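Local coordinates for protein glycoside hydrolase family 81 (Clostridium thermocellum, PDB 6FOP) that probably hydrolyses beta-1,3-glucans such as laminarin, acting as a family 81 glucanase of the Clostridium thermocellum cellulosome, at residues T152-D157 with S212-Y217; I190-P195 with N199-A204; M446-I451 with K514-L519. All coordinates share one frame; numbering follows the deposited sequence.

Contact 1: T152-D157 with S212-Y217; sequences TVFYGD and STLTYY
L214, on helix 211-220, sets one methyl, CD2, against both aromatic side chains that end edge strand 152-155. Y155 is met more closely: CD2 of L214 lies 3.5 Å from ring atom CD2 of Y155 and 3.6 Å from its CB, so the methyl sits where the tyrosine ring joins its stem, and the two side chains cross at about a right angle. F154 answers from its far rim, with CE1 4.2 Å from the same leucine methyl. The torsions of the aromatics differ sharply. Y155 holds CG trans to its main-chain nitrogen (chi1 173°), whereas CG of F154 stands between N and C (chi1 71°), and this turn brings the ring's CE1 toward the leucine, obliquely. Both residues face G164 of strand 162-167 in a classic beta bulge, which is consistent with neighbours in sequence meeting the same methyl. C162, F175 and L206 also touch L214, packing the helix against strands 152-155, 162-167, 170-175 and 200-206 of the eight-stranded antiparallel sheet. No hydrogen bond joins the two segments; the attachment is entirely apolar, resting on dispersion and on shielding the buried leucine from water rather than on directed polar bonds.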
ATOM      1  N   THR A 152      -3.207  37.520   7.694  1.00 21.20           N
ATOM      2  CA  THR A 152      -2.864  38.602   6.780  1.00 22.03           C
ATOM      3  C   THR A 152      -3.732  38.434   5.557  1.00 21.65           C
ATOM      4  O   THR A 152      -3.832  37.336   5.032  1.00 22.65           O
ATOM      5  CB  THR A 152      -1.395  38.494   6.356  1.00 24.41           C
ATOM      6  OG1 THR A 152      -0.606  38.590   7.534  1.00 28.71           O
ATOM      7  CG2 THR A 152      -0.988  39.626   5.375  1.00 27.43           C
ATOM      8  N   VAL A 153      -4.340  39.517   5.103  1.00 21.92           N
ATOM      9  CA  VAL A 153      -5.149  39.476   3.905  1.00 21.95           C
ATOM     10  C   VAL A 153      -4.286  40.177   2.842  1.00 23.45           C
ATOM     11  O   VAL A 153      -4.075  41.384   2.884  1.00 27.92           O
ATOM     12  CB  VAL A 153      -6.498  40.157   4.122  1.00 22.60           C
ATOM     13  CG1 VAL A 153      -7.314  40.085   2.841  1.00 25.23           C
ATOM     14  CG2 VAL A 153      -7.242  39.458   5.265  1.00 24.00           C
ATOM     15  N   PHE A 154      -3.720  39.367   1.947  1.00 20.57           N
ATOM     16  CA  PHE A 154      -2.884  39.907   0.873  1.00 20.37           C
ATOM     17  C   PHE A 154      -3.668  40.282  -0.380  1.00 19.96           C
ATOM     18  O   PHE A 154      -3.155  41.050  -1.204  1.00 24.39           O
ATOM     19  CB  PHE A 154      -1.679  38.998   0.559  1.00 22.36           C
ATOM     20  CG  PHE A 154      -2.004  37.694  -0.122  1.00 21.48           C
ATOM     21  CD1 PHE A 154      -2.160  37.628  -1.506  1.00 20.89           C
ATOM     22  CD2 PHE A 154      -2.057  36.519   0.610  1.00 20.59           C
ATOM     23  CE1 PHE A 154      -2.441  36.435  -2.146  1.00 21.01           C
ATOM     24  CE2 PHE A 154      -2.316  35.307  -0.027  1.00 22.73           C
ATOM     25  CZ  PHE A 154      -2.497  35.262  -1.403  1.00 21.17           C
ATOM     26  N   TYR A 155      -4.890  39.770  -0.512  1.00 19.63           N
ATOM     27  CA  TYR A 155      -5.780  40.145  -1.592  1.00 20.97           C
ATOM     28  C   TYR A 155      -7.195  40.094  -1.076  1.00 21.73           C
ATOM     29  O   TYR A 155      -7.594  39.147  -0.381  1.00 20.13           O
ATOM     30  CB  TYR A 155      -5.671  39.176  -2.801  1.00 21.87           C
ATOM     31  CG  TYR A 155      -6.718  39.490  -3.829  1.00 24.07           C
ATOM     32  CD1 TYR A 155      -6.521  40.514  -4.763  1.00 27.52           C
ATOM     33  CD2 TYR A 155      -7.960  38.859  -3.796  1.00 23.00           C
ATOM     34  CE1 TYR A 155      -7.520  40.864  -5.667  1.00 29.78           C
ATOM     35  CE2 TYR A 155      -8.963  39.199  -4.696  1.00 25.92           C
ATOM     36  CZ  TYR A 155      -8.738  40.199  -5.633  1.00 27.74           C
ATOM     37  OH  TYR A 155      -9.729  40.538  -6.540  1.00 32.26           O
ATOM     38  N   GLY A 156      -7.968  41.103  -1.484  1.00 21.65           N
ATOM     39  CA  GLY A 156      -9.403  41.083  -1.313  1.00 22.61           C
ATOM     40  C   GLY A 156      -9.910  42.024  -0.258  1.00 22.67           C
ATOM     41  O   GLY A 156      -9.143  42.610   0.497  1.00 25.14           O
ATOM     42  N   ASP A 157     -11.221  42.174  -0.224  1.00 24.58           N
ATOM     43  CA  ASP A 157     -11.888  43.018   0.779  1.00 26.00           C
ATOM     44  C   ASP A 157     -13.302  42.475   0.994  1.00 24.32           C
ATOM     45  O   ASP A 157     -13.611  41.396   0.493  1.00 22.11           O
ATOM     46  CB  ASP A 157     -11.858  44.490   0.357  1.00 27.99           C
ATOM     47  CG  ASP A 157     -12.530  44.766  -0.979  1.00 29.64           C
ATOM     48  OD1 ASP A 157     -13.460  44.060  -1.402  1.00 29.63           O
ATOM     49  OD2 ASP A 157     -12.141  45.785  -1.579  1.00 39.39           O
ATOM     50  N   SER A 212      -1.101  36.863  -9.271  1.00 21.81           N
ATOM     51  CA  SER A 212      -1.108  35.999 -10.447  1.00 22.99           C
ATOM     52  C   SER A 212      -1.421  34.519 -10.094  1.00 20.61           C
ATOM     53  O   SER A 212      -2.253  33.880 -10.729  1.00 19.71           O
ATOM     54  CB  SER A 212       0.231  36.096 -11.192  1.00 26.77           C
ATOM     55  OG  SER A 212       0.205  35.208 -12.296  1.00 33.96           O
ATOM     56  N   THR A 213      -0.769  34.013  -9.052  1.00 19.47           N
ATOM     57  CA  THR A 213      -1.032  32.668  -8.585  1.00 18.34           C
ATOM     58  C   THR A 213      -2.445  32.519  -8.069  1.00 17.01           C
ATOM     59  O   THR A 213      -3.139  31.562  -8.434  1.00 16.64           O
ATOM     60  CB  THR A 213       0.008  32.257  -7.550  1.00 19.45           C
ATOM     61  OG1 THR A 213       1.287  32.230  -8.199  1.00 19.93           O
ATOM     62  CG2 THR A 213      -0.306  30.886  -6.934  1.00 19.48           C
ATOM     63  N   LEU A 214      -2.897  33.474  -7.272  1.00 17.38           N
ATOM     64  CA  LEU A 214      -4.257  33.422  -6.738  1.00 17.33           C
ATOM     65  C   LEU A 214      -5.283  33.403  -7.862  1.00 17.01           C
ATOM     66  O   LEU A 214      -6.258  32.663  -7.794  1.00 17.90           O
ATOM     67  CB  LEU A 214      -4.490  34.605  -5.818  1.00 17.81           C
ATOM     68  CG  LEU A 214      -5.869  34.716  -5.178  1.00 18.27           C
ATOM     69  CD1 LEU A 214      -6.166  33.523  -4.267  1.00 20.55           C
ATOM     70  CD2 LEU A 214      -5.954  36.016  -4.395  1.00 19.08           C
ATOM     71  N   THR A 215      -5.039  34.182  -8.918  1.00 17.40           N
ATOM     72  CA  THR A 215      -5.953  34.228 -10.063  1.00 18.04           C
ATOM     73  C   THR A 215      -6.047  32.855 -10.725  1.00 17.15           C
ATOM     74  O   THR A 215      -7.126  32.411 -11.100  1.00 18.18           O
ATOM     75  CB  THR A 215      -5.470  35.280 -11.083  1.00 19.80           C
ATOM     76  OG1 THR A 215      -5.401  36.566 -10.444  1.00 24.07           O
ATOM     77  CG2 THR A 215      -6.384  35.364 -12.251  1.00 22.39           C
ATOM     78  N   TYR A 216      -4.912  32.178 -10.876  1.00 16.36           N
ATOM     79  CA  TYR A 216      -4.903  30.844 -11.495  1.00 15.95           C
ATOM     80  C   TYR A 216      -5.664  29.838 -10.640  1.00 15.05           C
ATOM     81  O   TYR A 216      -6.493  29.074 -11.154  1.00 15.31           O
ATOM     82  CB  TYR A 216      -3.467  30.387 -11.686  1.00 16.02           C
ATOM     83  CG  TYR A 216      -3.398  29.063 -12.434  1.00 16.44           C
ATOM     84  CD1 TYR A 216      -3.528  29.020 -13.825  1.00 17.10           C
ATOM     85  CD2 TYR A 216      -3.250  27.853 -11.753  1.00 16.30           C
ATOM     86  CE1 TYR A 216      -3.504  27.821 -14.514  1.00 17.25           C
ATOM     87  CE2 TYR A 216      -3.202  26.648 -12.450  1.00 16.81           C
ATOM     88  CZ  TYR A 216      -3.317  26.638 -13.816  1.00 17.14           C
ATOM     89  OH  TYR A 216      -3.288  25.427 -14.474  1.00 17.51           O
ATOM     90  N   TYR A 217      -5.425  29.840  -9.342  1.00 14.53           N
ATOM     91  CA  TYR A 217      -6.160  28.938  -8.435  1.00 15.48           C
ATOM     92  C   TYR A 217      -7.652  29.271  -8.398  1.00 15.00           C
ATOM     93  O   TYR A 217      -8.476  28.372  -8.377  1.00 15.10           O
ATOM     94  CB  TYR A 217      -5.526  28.898  -7.064  1.00 15.19           C
ATOM     95  CG  TYR A 217      -4.302  27.991  -6.998  1.00 14.86           C
ATOM     96  CD1 TYR A 217      -3.124  28.318  -7.657  1.00 14.82           C
ATOM     97  CD2 TYR A 217      -4.336  26.804  -6.272  1.00 14.27           C
ATOM     98  CE1 TYR A 217      -2.012  27.493  -7.585  1.00 15.36           C
ATOM     99  CE2 TYR A 217      -3.233  25.975  -6.198  1.00 14.85           C
ATOM    100  CZ  TYR A 217      -2.083  26.329  -6.859  1.00 14.79           C
ATOM    101  OH  TYR A 217      -0.973  25.514  -6.791  1.00 15.74           O
TER

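Contact 2: I190-P195 with N199-A204; sequences ITCILP and NYFSIA
Two trans first torsions, C192 at -179° and F201 at -178°, send a thiol and a phenyl ring toward each other across the interface between two antiparallel sheets. Strand 189-193 belongs to one and strand 200-206 to the other, so the chain between them is a sheet-to-sheet connection in a layered beta arrangement and not a paired hairpin; no hydrogen bond joins the segments directly. The cysteine meets one side of the ring obliquely: CB of C192 is 3.9 Å from CE1 of F201, and its SG lies 5.0 Å from the ring centroid, 72° off the ring normal, a sulfur-aromatic contact. W182, from the neighbouring strand 181-183, touches both residues and extends this apolar interior.

Nearer the turn, L194 takes the cysteine's place. Its CG is trans to the carbonyl carbon, and the branch spreads its methyls over the opposite strand's start: CD1 of L194 approaches OD1 of N199 at 3.9 Å, while CD2 of L194 comes within 4.1 Å of the backbone O of Y200. Here the link turns polar, as one water lies 3.0 Å from O of P195 and 2.8 Å from OD1 of N199.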
ATOM      1  N   ILE A 190     -13.509  35.076   9.940  1.00 23.21           N
ATOM      2  CA  ILE A 190     -14.099  35.706   8.772  1.00 21.83           C
ATOM      3  C   ILE A 190     -15.290  34.872   8.365  1.00 21.69           C
ATOM      4  O   ILE A 190     -15.144  33.657   8.137  1.00 23.12           O
ATOM      5  CB  ILE A 190     -13.091  35.807   7.596  1.00 23.32           C
ATOM      6  CG1 ILE A 190     -11.845  36.592   8.041  1.00 25.89           C
ATOM      7  CG2 ILE A 190     -13.735  36.437   6.373  1.00 26.08           C
ATOM      8  CD1 ILE A 190     -10.764  36.764   6.990  1.00 25.70           C
ATOM      9  N   THR A 191     -16.441  35.523   8.243  1.00 21.79           N
ATOM     10  CA  THR A 191     -17.672  34.853   7.801  1.00 22.87           C
ATOM     11  C   THR A 191     -17.960  35.218   6.367  1.00 20.83           C
ATOM     12  O   THR A 191     -17.912  36.394   5.996  1.00 22.26           O
ATOM     13  CB  THR A 191     -18.853  35.199   8.729  1.00 23.69           C
ATOM     14  OG1 THR A 191     -18.506  34.801  10.070  1.00 25.66           O
ATOM     15  CG2 THR A 191     -20.131  34.486   8.315  1.00 25.08           C
ATOM     16  N   CYS A 192     -18.217  34.195   5.553  1.00 19.77           N
ATOM     17  CA  CYS A 192     -18.574  34.401   4.171  1.00 19.28           C
ATOM     18  C   CYS A 192     -20.088  34.528   4.088  1.00 19.53           C
ATOM     19  O   CYS A 192     -20.799  33.559   4.382  1.00 19.43           O
ATOM     20  CB  CYS A 192     -18.099  33.229   3.324  1.00 19.90           C
ATOM     21  SG  CYS A 192     -18.495  33.426   1.586  1.00 21.35           S
ATOM     22  N   ILE A 193     -20.570  35.717   3.712  1.00 19.13           N
ATOM     23  CA  ILE A 193     -22.006  35.937   3.587  1.00 19.67           C
ATOM     24  C   ILE A 193     -22.401  35.456   2.208  1.00 19.42           C
ATOM     25  O   ILE A 193     -22.189  36.139   1.204  1.00 19.11           O
ATOM     26  CB  ILE A 193     -22.388  37.404   3.809  1.00 21.38           C
ATOM     27  CG1 ILE A 193     -21.784  37.937   5.113  1.00 22.54           C
ATOM     28  CG2 ILE A 193     -23.898  37.555   3.779  1.00 22.86           C
ATOM     29  CD1 ILE A 193     -22.181  37.187   6.360  1.00 24.08           C
ATOM     30  N   LEU A 194     -22.968  34.268   2.164  1.00 19.06           N
ATOM     31  CA  LEU A 194     -23.339  33.655   0.901  1.00 18.47           C
ATOM     32  C   LEU A 194     -24.531  34.359   0.269  1.00 18.89           C
ATOM     33  O   LEU A 194     -25.442  34.772   0.970  1.00 20.31           O
ATOM     34  CB  LEU A 194     -23.713  32.186   1.108  1.00 18.89           C
ATOM     35  CG  LEU A 194     -22.612  31.251   1.611  1.00 18.15           C
ATOM     36  CD1 LEU A 194     -23.263  29.939   2.058  1.00 20.40           C
ATOM     37  CD2 LEU A 194     -21.575  31.040   0.517  1.00 19.67           C
ATOM     38  N   PRO A 195     -24.538  34.487  -1.059  1.00 17.68           N
ATOM     39  CA  PRO A 195     -25.755  34.986  -1.715  1.00 18.44           C
ATOM     40  C   PRO A 195     -26.868  33.968  -1.689  1.00 17.97           C
ATOM     41  O   PRO A 195     -26.599  32.771  -1.636  1.00 18.78           O
ATOM     42  CB  PRO A 195     -25.308  35.235  -3.148  1.00 22.03           C
ATOM     43  CG  PRO A 195     -24.019  34.568  -3.314  1.00 22.13           C
ATOM     44  CD  PRO A 195     -23.524  34.050  -2.031  1.00 19.95           C
ATOM     45  N   ASN A 199     -24.406  28.049  -2.291  1.00 15.27           N
ATOM     46  CA  ASN A 199     -24.007  27.485  -1.012  1.00 16.18           C
ATOM     47  C   ASN A 199     -22.727  26.657  -1.085  1.00 15.30           C
ATOM     48  O   ASN A 199     -22.399  25.945  -0.143  1.00 16.87           O
ATOM     49  CB  ASN A 199     -25.140  26.645  -0.423  1.00 18.35           C
ATOM     50  CG  ASN A 199     -26.383  27.429  -0.166  1.00 20.85           C
ATOM     51  OD1 ASN A 199     -26.512  28.054   0.884  1.00 29.70           O
ATOM     52  ND2 ASN A 199     -27.285  27.439  -1.107  1.00 18.44           N
ATOM     53  N   TYR A 200     -22.001  26.833  -2.178  1.00 13.66           N
ATOM     54  CA  TYR A 200     -20.696  26.186  -2.361  1.00 14.00           C
ATOM     55  C   TYR A 200     -19.569  27.119  -1.925  1.00 14.51           C
ATOM     56  O   TYR A 200     -19.703  28.355  -1.938  1.00 14.87           O
ATOM     57  CB  TYR A 200     -20.530  25.756  -3.826  1.00 14.69           C
ATOM     58  CG  TYR A 200     -20.740  26.860  -4.828  1.00 13.79           C
ATOM     59  CD1 TYR A 200     -22.014  27.123  -5.350  1.00 13.69           C
ATOM     60  CD2 TYR A 200     -19.698  27.643  -5.268  1.00 14.74           C
ATOM     61  CE1 TYR A 200     -22.214  28.135  -6.256  1.00 14.79           C
ATOM     62  CE2 TYR A 200     -19.903  28.672  -6.179  1.00 14.63           C
ATOM     63  CZ  TYR A 200     -21.166  28.901  -6.681  1.00 14.14           C
ATOM     64  OH  TYR A 200     -21.425  29.941  -7.559  1.00 16.52           O
ATOM     65  N   PHE A 201     -18.438  26.538  -1.524  1.00 13.96           N
ATOM     66  CA  PHE A 201     -17.322  27.325  -0.933  1.00 13.94           C
ATOM     67  C   PHE A 201     -16.098  26.432  -1.028  1.00 14.66           C
ATOM     68  O   PHE A 201     -16.199  25.245  -0.720  1.00 14.79           O
ATOM     69  CB  PHE A 201     -17.636  27.649   0.525  1.00 15.19           C
ATOM     70  CG  PHE A 201     -16.604  28.477   1.218  1.00 16.54           C
ATOM     71  CD1 PHE A 201     -16.639  29.866   1.114  1.00 18.04           C
ATOM     72  CD2 PHE A 201     -15.589  27.887   1.950  1.00 17.59           C
ATOM     73  CE1 PHE A 201     -15.711  30.639   1.740  1.00 19.73           C
ATOM     74  CE2 PHE A 201     -14.630  28.678   2.589  1.00 19.39           C
ATOM     75  CZ  PHE A 201     -14.693  30.057   2.467  1.00 20.66           C
ATOM     76  N   SER A 202     -14.966  26.968  -1.480  1.00 13.96           N
ATOM     77  CA  SER A 202     -13.736  26.151  -1.515  1.00 13.73           C
ATOM     78  C   SER A 202     -12.555  26.925  -0.990  1.00 13.57           C
ATOM     79  O   SER A 202     -12.602  28.156  -0.886  1.00 14.73           O
ATOM     80  CB  SER A 202     -13.456  25.620  -2.923  1.00 14.06           C
ATOM     81  OG  SER A 202     -13.198  26.674  -3.818  1.00 14.82           O
ATOM     82  N   ILE A 203     -11.488  26.205  -0.685  1.00 14.00           N
ATOM     83  CA  ILE A 203     -10.222  26.801  -0.241  1.00 14.84           C
ATOM     84  C   ILE A 203      -9.116  26.103  -1.020  1.00 14.45           C
ATOM     85  O   ILE A 203      -9.327  24.973  -1.524  1.00 14.06           O
ATOM     86  CB  ILE A 203     -10.008  26.684   1.275  1.00 15.73           C
ATOM     87  CG1 ILE A 203      -9.761  25.239   1.732  1.00 15.52           C
ATOM     88  CG2 ILE A 203     -11.201  27.274   2.016  1.00 16.34           C
ATOM     89  CD1 ILE A 203      -8.324  24.743   1.641  1.00 16.09           C
ATOM     90  N   ALA A 204      -7.966  26.753  -1.138  1.00 14.93           N
ATOM     91  CA  ALA A 204      -6.748  26.092  -1.648  1.00 13.93           C
ATOM     92  C   ALA A 204      -5.582  26.540  -0.863  1.00 13.92           C
ATOM     93  O   ALA A 204      -5.489  27.705  -0.474  1.00 16.61           O
ATOM     94  CB  ALA A 204      -6.482  26.377  -3.116  1.00 14.32           C
TER
HETATM   95  O   HOH W   1     -27.085  30.784   0.494  1.00 22.79           O

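Contact 3: M446-I451 with K514-L519; sequences MVELLI and KTIRDL
I516 carries much of this contact, touching helix 440-455 with two branches, CD1 and CG2. In the conformer of E448 described here, one of two, CD1 of I516 lies over the flat carboxylate, 3.7 Å from CD of that glutamate, while CG2 of I516 meets CD1 of I451 at 4.1 Å. The extended chi2 of the isoleucine (180°) carries CD1 out toward E448. E448 is likewise stretched beyond CG, and the two side chains cross at a slant. One turn on, I451 and L519 run past each other in opposite senses, CG2 of I451 resting 4.2 Å from CD2 of L519.

These four residues are all buried, yet the short segments' axes come no nearer than 12.8 Å, at 36° to one another. Side chains alone bridge that distance, and helix 494-511 fills in alongside, with I504 touching both I451 and I516.

Exposed K514 and T515, with partly exposed D518, mark the solvent side of helix 514-534. R517 is buried; it holds OD1 of D518 side-on through NE at 2.9 Å and NH2 at 3.0 Å, and CG of K514 sits 3.8 Å above the guanidinium plane, offset toward the rim. E509 forms a salt bridge with NH1; R517 and D518 make no contact with 446-451.

Within the interface the buried carboxylate is paid for from outside the two segments: R440 forms a salt bridge with OE1 of E448 and W507 donates to OE2. With its charge balanced in this way, E448 can probably accept a methyl over its carboxylate, and the helices are joined by van der Waals contact, two of the three pairs purely apolar, without any hydrogen bond between the segments. The salt bridge would be expected to keep the glutamate ionised despite its burial.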
ATOM      1  N   MET A 446     -12.738 -20.004  -2.200  1.00 16.55           N
ATOM      2  CA  MET A 446     -12.308 -19.426  -0.934  1.00 17.07           C
ATOM      3  C   MET A 446     -11.011 -18.619  -1.079  1.00 15.94           C
ATOM      4  O   MET A 446     -10.881 -17.525  -0.480  1.00 16.28           O
ATOM      5  CB  MET A 446     -12.182 -20.487   0.165  1.00 18.09           C
ATOM      6  CG  MET A 446     -13.497 -20.971   0.755  1.00 19.19           C
ATOM      7  SD  MET A 446     -14.446 -19.659   1.571  1.00 19.97           S
ATOM      8  CE  MET A 446     -13.401 -19.421   3.035  1.00 20.88           C
ATOM      9  N   VAL A 447     -10.067 -19.104  -1.891  1.00 15.89           N
ATOM     10  CA  VAL A 447      -8.857 -18.335  -2.152  1.00 15.74           C
ATOM     11  C   VAL A 447      -9.214 -16.943  -2.674  1.00 14.52           C
ATOM     12  O   VAL A 447      -8.677 -15.908  -2.226  1.00 15.20           O
ATOM     13  CB  VAL A 447      -7.913 -19.055  -3.134  1.00 16.31           C
ATOM     14  CG1 VAL A 447      -6.736 -18.169  -3.546  1.00 16.08           C
ATOM     15  CG2 VAL A 447      -7.388 -20.353  -2.517  1.00 15.68           C
ATOM     16  N   GLU A 448     -10.162 -16.905  -3.602  1.00 16.06           N
ATOM     17  CA  GLU A 448     -10.479 -15.628  -4.229  0.55 16.96           C
ATOM     18  C   GLU A 448     -11.235 -14.708  -3.269  1.00 15.38           C
ATOM     19  O   GLU A 448     -11.117 -13.498  -3.394  1.00 16.30           O
ATOM     20  CB  GLU A 448     -11.112 -15.852  -5.616  0.55 18.46           C
ATOM     21  CG  GLU A 448     -10.018 -16.354  -6.558  0.55 20.11           C
ATOM     22  CD  GLU A 448     -10.457 -16.842  -7.916  0.55 19.43           C
ATOM     23  OE1 GLU A 448     -11.646 -16.700  -8.311  0.55 21.02           O
ATOM     24  OE2 GLU A 448      -9.570 -17.372  -8.591  0.55 18.21           O
ATOM     25  N   LEU A 449     -11.929 -15.264  -2.272  1.00 16.25           N
ATOM     26  CA  LEU A 449     -12.521 -14.422  -1.221  1.00 16.51           C
ATOM     27  C   LEU A 449     -11.450 -13.729  -0.347  1.00 14.15           C
ATOM     28  O   LEU A 449     -11.608 -12.568   0.042  1.00 16.29           O
ATOM     29  CB  LEU A 449     -13.513 -15.197  -0.361  1.00 18.97           C
ATOM     30  CG  LEU A 449     -14.860 -15.588  -0.973  1.00 22.50           C
ATOM     31  CD1 LEU A 449     -15.732 -16.157   0.136  1.00 25.74           C
ATOM     32  CD2 LEU A 449     -15.595 -14.420  -1.569  1.00 23.39           C
ATOM     33  N   LEU A 450     -10.335 -14.418  -0.060  1.00 14.39           N
ATOM     34  CA  LEU A 450      -9.211 -13.769   0.650  1.00 14.57           C
ATOM     35  C   LEU A 450      -8.632 -12.655  -0.208  1.00 13.70           C
ATOM     36  O   LEU A 450      -8.317 -11.574   0.311  1.00 15.19           O
ATOM     37  CB  LEU A 450      -8.086 -14.755   1.045  1.00 15.18           C
ATOM     38  CG  LEU A 450      -8.270 -15.459   2.375  1.00 16.99           C
ATOM     39  CD1 LEU A 450      -9.474 -16.354   2.427  1.00 20.01           C
ATOM     40  CD2 LEU A 450      -6.999 -16.240   2.726  1.00 16.75           C
ATOM     41  N   ILE A 451      -8.488 -12.900  -1.512  1.00 13.80           N
ATOM     42  CA  ILE A 451      -8.016 -11.850  -2.414  1.00 13.61           C
ATOM     43  C   ILE A 451      -8.971 -10.641  -2.366  1.00 14.22           C
ATOM     44  O   ILE A 451      -8.517  -9.495  -2.248  1.00 14.30           O
ATOM     45  CB  ILE A 451      -7.849 -12.335  -3.872  1.00 13.79           C
ATOM     46  CG1 ILE A 451      -6.835 -13.497  -3.927  1.00 14.70           C
ATOM     47  CG2 ILE A 451      -7.416 -11.167  -4.781  1.00 15.30           C
ATOM     48  CD1 ILE A 451      -6.661 -14.099  -5.302  1.00 16.06           C
ATOM     49  N   LYS A 514      -6.470 -13.640 -16.093  1.00 17.97           N
ATOM     50  CA  LYS A 514      -5.697 -12.440 -16.417  1.00 19.34           C
ATOM     51  C   LYS A 514      -6.137 -11.254 -15.573  1.00 17.08           C
ATOM     52  O   LYS A 514      -5.317 -10.419 -15.222  1.00 16.68           O
ATOM     53  CB  LYS A 514      -5.761 -12.090 -17.907  1.00 23.49           C
ATOM     54  CG  LYS A 514      -5.028 -13.063 -18.818  1.00 28.94           C
ATOM     55  CD  LYS A 514      -4.929 -12.549 -20.254  1.00 33.02           C
ATOM     56  CE  LYS A 514      -4.581 -13.666 -21.234  1.00 38.22           C
ATOM     57  NZ  LYS A 514      -3.278 -14.320 -20.943  1.00 44.61           N
ATOM     58  N   THR A 515      -7.410 -11.182 -15.201  1.00 16.26           N
ATOM     59  CA  THR A 515      -7.870 -10.054 -14.361  1.00 15.85           C
ATOM     60  C   THR A 515      -7.147 -10.073 -13.016  1.00 15.42           C
ATOM     61  O   THR A 515      -6.644  -9.045 -12.540  1.00 14.63           O
ATOM     62  CB  THR A 515      -9.394 -10.110 -14.149  1.00 18.16           C
ATOM     63  OG1 THR A 515     -10.059 -10.007 -15.407  1.00 20.90           O
ATOM     64  CG2 THR A 515      -9.860  -8.993 -13.239  1.00 19.03           C
ATOM     65  N   ILE A 516      -7.117 -11.236 -12.371  1.00 14.31           N
ATOM     66  CA  ILE A 516      -6.467 -11.331 -11.070  1.00 14.66           C
ATOM     67  C   ILE A 516      -4.961 -11.181 -11.217  1.00 14.01           C
ATOM     68  O   ILE A 516      -4.320 -10.483 -10.430  1.00 14.12           O
ATOM     69  CB  ILE A 516      -6.858 -12.624 -10.331  1.00 15.67           C
ATOM     70  CG1 ILE A 516      -8.356 -12.601  -9.999  1.00 17.55           C
ATOM     71  CG2 ILE A 516      -5.997 -12.792  -9.081  1.00 16.99           C
ATOM     72  CD1 ILE A 516      -8.873 -13.831  -9.273  1.00 19.36           C
ATOM     73  N   ARG A 517      -4.382 -11.800 -12.239  1.00 14.25           N
ATOM     74  CA  ARG A 517      -2.947 -11.636 -12.455  1.00 14.96           C
ATOM     75  C   ARG A 517      -2.561 -10.157 -12.614  1.00 14.42           C
ATOM     76  O   ARG A 517      -1.625  -9.683 -11.988  1.00 14.26           O
ATOM     77  CB  ARG A 517      -2.482 -12.402 -13.683  1.00 16.37           C
ATOM     78  CG  ARG A 517      -0.998 -12.292 -13.890  1.00 17.62           C
ATOM     79  CD  ARG A 517      -0.633 -12.665 -15.285  1.00 19.17           C
ATOM     80  NE  ARG A 517      -1.204 -11.742 -16.261  1.00 18.97           N
ATOM     81  CZ  ARG A 517      -1.200 -11.952 -17.567  1.00 20.01           C
ATOM     82  NH1 ARG A 517      -0.682 -13.066 -18.070  1.00 21.63           N
ATOM     83  NH2 ARG A 517      -1.741 -11.058 -18.386  1.00 20.68           N
ATOM     84  N   ASP A 518      -3.322  -9.438 -13.429  1.00 14.27           N
ATOM     85  CA  ASP A 518      -2.973  -8.060 -13.760  1.00 14.34           C
ATOM     86  C   ASP A 518      -3.183  -7.152 -12.562  1.00 13.12           C
ATOM     87  O   ASP A 518      -2.436  -6.189 -12.393  1.00 13.88           O
ATOM     88  CB  ASP A 518      -3.786  -7.586 -14.959  1.00 15.58           C
ATOM     89  CG  ASP A 518      -3.388  -8.281 -16.270  1.00 17.57           C
ATOM     90  OD1 ASP A 518      -2.438  -9.101 -16.283  1.00 18.65           O
ATOM     91  OD2 ASP A 518      -4.045  -7.990 -17.284  1.00 20.44           O
ATOM     92  N   LEU A 519      -4.181  -7.464 -11.731  1.00 13.00           N
ATOM     93  CA  LEU A 519      -4.359  -6.823 -10.420  1.00 13.44           C
ATOM     94  C   LEU A 519      -3.073  -6.964  -9.608  1.00 11.75           C
ATOM     95  O   LEU A 519      -2.564  -5.989  -9.029  1.00 13.01           O
ATOM     96  CB  LEU A 519      -5.532  -7.461  -9.678  1.00 14.17           C
ATOM     97  CG  LEU A 519      -5.685  -7.155  -8.178  1.00 13.88           C
ATOM     98  CD1 LEU A 519      -6.073  -5.711  -7.929  1.00 14.14           C
ATOM     99  CD2 LEU A 519      -6.668  -8.115  -7.529  1.00 16.21           C
TER

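In the fold
Contacts 1 and 2 are neighbours, their centres 15 Å apart, and contact 2 is nested inside the chain loop that contact 1 closes. Strand 200-206 of contact 2 leads directly into helix 211-220 of contact 1, and the two meet where CD2 of Y217 lies 3.8 Å from CB of A204. Both reach the same eight-stranded antiparallel sheet, with strand 152-155 at its edge. Contact 3 follows later in the chain, inside the family 81 C-terminal range, with its centre 50 Å from that of contact 1 and 46 Å from that of contact 2. The enzyme thus joins a beta-rich N-terminal part to a helical one.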